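Local coordinates for protein geranyltranstransferase (Agrobacterium tumefaciens, PDB 2H8O) that probably joins geranyl diphosphate to isopentenyl diphosphate to make farnesyl diphosphate, as a member of the polyprenyl synthetase family, at residues Q35-E40 with A325-F329. Residues are numbered along the deposited sequence; the frame is centred on the assembly and turned at random.
Sequences QMTNFE and AAARF
A single water spans the gap between the two helices, accepting a hydrogen bond from Q35 NE2 at 3.2 Å and another from R328 NE at 3.3 Å; it lies in the guanidinium plane, at the edge. No direct hydrogen bond crosses the contact. The Q35 amide rests against the methyl of A325, with Q35 CD 3.6 Å from A325 CB, and Q35 OE1 accepts a weak hydrogen bond from N38 ND2 within its own helix. Beside it M36, bent at both chi2 and chi3, curls its thioether over one face of the R328 guanidinium, the sulfur displaced from the centre of the group. The same bends bring M36 CE down to A325, 3.4 Å from A325 O, while M36 CG packs against R328 NH2. Helix 34-57 and helix 321-331, the first and last modelled helices of this almost entirely helical prenyltransferase fold, meet here nearly at right angles, their local axes 9.0 Å apart and crossing at -98°; the start and end of the modelled chain are thereby brought together on the outer part of the subunit. The methyls of A325 and A326 both pack against F39: A325 CB meets F39 CB, and A326 CB touches F39 CE1 at 3.5 Å. With CG anti to the backbone N (chi1 167°), F39 reaches across to the other helix, where F329 CB lies over one face of its ring in a CH-pi contact, 3.9 Å from the centroid. The planes of the two phenylalanine rings are tilted 31° from each other. F91 of helix 88-99 meets the F39 ring edge-to-face. E40 swings its carboxylate across F329, bringing OE1 obliquely to the ring near CE1 and CZ.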
ATOM      1  N   GLN A  35     -36.279   7.784 -10.304  1.00 40.84           N
ATOM      2  CA  GLN A  35     -34.993   7.183 -10.657  1.00 40.34           C
ATOM      3  C   GLN A  35     -33.883   7.706  -9.749  1.00 39.79           C
ATOM      4  O   GLN A  35     -33.001   6.940  -9.348  1.00 39.82           O
ATOM      5  CB  GLN A  35     -34.650   7.444 -12.126  1.00 40.61           C
ATOM      6  CG  GLN A  35     -33.254   6.970 -12.581  1.00 41.76           C
ATOM      7  CD  GLN A  35     -33.153   5.461 -12.849  1.00 44.43           C
ATOM      8  OE1 GLN A  35     -33.714   4.633 -12.114  1.00 44.55           O
ATOM      9  NE2 GLN A  35     -32.414   5.100 -13.913  1.00 45.28           N
ATOM     10  N   MET A  36     -33.912   9.002  -9.439  1.00 38.88           N
ATOM     11  CA  MET A  36     -32.918   9.574  -8.521  1.00 38.05           C
ATOM     12  C   MET A  36     -33.078   8.990  -7.119  1.00 37.27           C
ATOM     13  O   MET A  36     -32.081   8.768  -6.428  1.00 36.90           O
ATOM     14  CB  MET A  36     -32.990  11.106  -8.492  1.00 38.29           C
ATOM     15  CG  MET A  36     -32.576  11.773  -9.814  1.00 38.58           C
ATOM     16  SD  MET A  36     -30.823  11.588 -10.282  1.00 39.81           S
ATOM     17  CE  MET A  36     -30.832   9.995 -11.110  1.00 38.80           C
ATOM     18  N   THR A  37     -34.317   8.714  -6.719  1.00 35.98           N
ATOM     19  CA  THR A  37     -34.576   7.985  -5.471  1.00 35.36           C
ATOM     20  C   THR A  37     -33.975   6.575  -5.544  1.00 34.46           C
ATOM     21  O   THR A  37     -33.375   6.098  -4.584  1.00 33.69           O
ATOM     22  CB  THR A  37     -36.084   7.880  -5.166  1.00 35.60           C
ATOM     23  OG1 THR A  37     -36.653   9.194  -5.067  1.00 36.98           O
ATOM     24  CG2 THR A  37     -36.322   7.139  -3.864  1.00 35.80           C
ATOM     25  N   ASN A  38     -34.135   5.916  -6.689  1.00 33.31           N
ATOM     26  CA  ASN A  38     -33.547   4.593  -6.888  1.00 32.26           C
ATOM     27  C   ASN A  38     -32.046   4.601  -6.581  1.00 31.11           C
ATOM     28  O   ASN A  38     -31.563   3.771  -5.802  1.00 30.53           O
ATOM     29  CB  ASN A  38     -33.805   4.097  -8.311  1.00 32.82           C
ATOM     30  CG  ASN A  38     -33.511   2.618  -8.485  1.00 33.30           C
ATOM     31  OD1 ASN A  38     -33.777   1.806  -7.603  1.00 36.37           O
ATOM     32  ND2 ASN A  38     -32.988   2.263  -9.651  1.00 36.73           N
ATOM     33  N   PHE A  39     -31.324   5.553  -7.166  1.00 28.73           N
ATOM     34  CA  PHE A  39     -29.900   5.686  -6.892  1.00 28.31           C
ATOM     35  C   PHE A  39     -29.618   6.014  -5.424  1.00 27.36           C
ATOM     36  O   PHE A  39     -28.779   5.364  -4.814  1.00 27.11           O
ATOM     37  CB  PHE A  39     -29.241   6.745  -7.783  1.00 27.52           C
ATOM     38  CG  PHE A  39     -27.870   7.125  -7.321  1.00 27.57           C
ATOM     39  CD1 PHE A  39     -26.780   6.336  -7.627  1.00 26.53           C
ATOM     40  CD2 PHE A  39     -27.681   8.234  -6.528  1.00 27.44           C
ATOM     41  CE1 PHE A  39     -25.521   6.669  -7.192  1.00 27.04           C
ATOM     42  CE2 PHE A  39     -26.417   8.566  -6.072  1.00 27.45           C
ATOM     43  CZ  PHE A  39     -25.339   7.787  -6.401  1.00 27.40           C
ATOM     44  N   GLU A  40     -30.302   7.021  -4.877  1.00 26.82           N
ATOM     45  CA  GLU A  40     -29.989   7.507  -3.522  1.00 26.34           C
ATOM     46  C   GLU A  40     -30.183   6.390  -2.515  1.00 25.31           C
ATOM     47  O   GLU A  40     -29.388   6.230  -1.584  1.00 24.56           O
ATOM     48  CB  GLU A  40     -30.887   8.682  -3.136  1.00 27.38           C
ATOM     49  CG  GLU A  40     -30.776   9.905  -4.057  1.00 31.37           C
ATOM     50  CD  GLU A  40     -30.054  11.072  -3.416  1.00 37.04           C
ATOM     51  OE1 GLU A  40     -28.802  11.059  -3.425  1.00 42.01           O
ATOM     52  OE2 GLU A  40     -30.733  12.007  -2.924  1.00 38.86           O
ATOM     53  N   ALA A 325     -28.380   5.832 -13.493  1.00 20.65           N
ATOM     54  CA  ALA A 325     -28.885   6.778 -12.484  1.00 20.94           C
ATOM     55  C   ALA A 325     -27.736   7.414 -11.701  1.00 21.26           C
ATOM     56  O   ALA A 325     -27.799   8.589 -11.350  1.00 21.31           O
ATOM     57  CB  ALA A 325     -29.854   6.100 -11.543  1.00 21.17           C
ATOM     58  N   ALA A 326     -26.694   6.632 -11.428  1.00 21.44           N
ATOM     59  CA  ALA A 326     -25.516   7.161 -10.752  1.00 21.78           C
ATOM     60  C   ALA A 326     -24.866   8.245 -11.604  1.00 21.77           C
ATOM     61  O   ALA A 326     -24.498   9.293 -11.094  1.00 21.78           O
ATOM     62  CB  ALA A 326     -24.524   6.054 -10.447  1.00 21.52           C
ATOM     63  N   ALA A 327     -24.743   7.994 -12.901  1.00 22.84           N
ATOM     64  CA  ALA A 327     -24.158   8.988 -13.794  1.00 23.87           C
ATOM     65  C   ALA A 327     -24.963  10.288 -13.736  1.00 24.89           C
ATOM     66  O   ALA A 327     -24.402  11.376 -13.623  1.00 24.47           O
ATOM     67  CB  ALA A 327     -24.072   8.451 -15.242  1.00 23.66           C
ATOM     68  N   ARG A 328     -26.285  10.170 -13.781  1.00 25.96           N
ATOM     69  CA  ARG A 328     -27.145  11.343 -13.727  1.00 27.96           C
ATOM     70  C   ARG A 328     -27.083  12.046 -12.368  1.00 28.58           C
ATOM     71  O   ARG A 328     -27.054  13.267 -12.315  1.00 29.10           O
ATOM     72  CB  ARG A 328     -28.586  10.970 -14.077  1.00 28.15           C
ATOM     73  CG  ARG A 328     -29.330  12.070 -14.808  1.00 30.67           C
ATOM     74  CD  ARG A 328     -30.591  11.549 -15.487  1.00 31.88           C
ATOM     75  NE  ARG A 328     -31.634  11.169 -14.539  1.00 35.84           N
ATOM     76  CZ  ARG A 328     -32.504  12.015 -13.976  1.00 37.37           C
ATOM     77  NH1 ARG A 328     -32.451  13.325 -14.214  1.00 39.86           N
ATOM     78  NH2 ARG A 328     -33.427  11.552 -13.149  1.00 37.83           N
ATOM     79  N   PHE A 329     -27.035  11.287 -11.275  1.00 29.40           N
ATOM     80  CA  PHE A 329     -26.942  11.890  -9.934  1.00 30.45           C
ATOM     81  C   PHE A 329     -25.665  12.704  -9.782  1.00 31.31           C
ATOM     82  O   PHE A 329     -25.700  13.856  -9.334  1.00 31.12           O
ATOM     83  CB  PHE A 329     -26.978  10.829  -8.830  1.00 30.99           C
ATOM     84  CG  PHE A 329     -26.635  11.365  -7.450  1.00 30.90           C
ATOM     85  CD1 PHE A 329     -27.587  12.036  -6.691  1.00 32.49           C
ATOM     86  CD2 PHE A 329     -25.356  11.191  -6.920  1.00 32.49           C
ATOM     87  CE1 PHE A 329     -27.276  12.528  -5.419  1.00 33.37           C
ATOM     88  CE2 PHE A 329     -25.027  11.675  -5.644  1.00 33.81           C
ATOM     89  CZ  PHE A 329     -25.992  12.341  -4.888  1.00 33.51           C
TER
HETATM   90  O   HOH W   1     -31.341   7.941 -14.915  1.00 47.67           O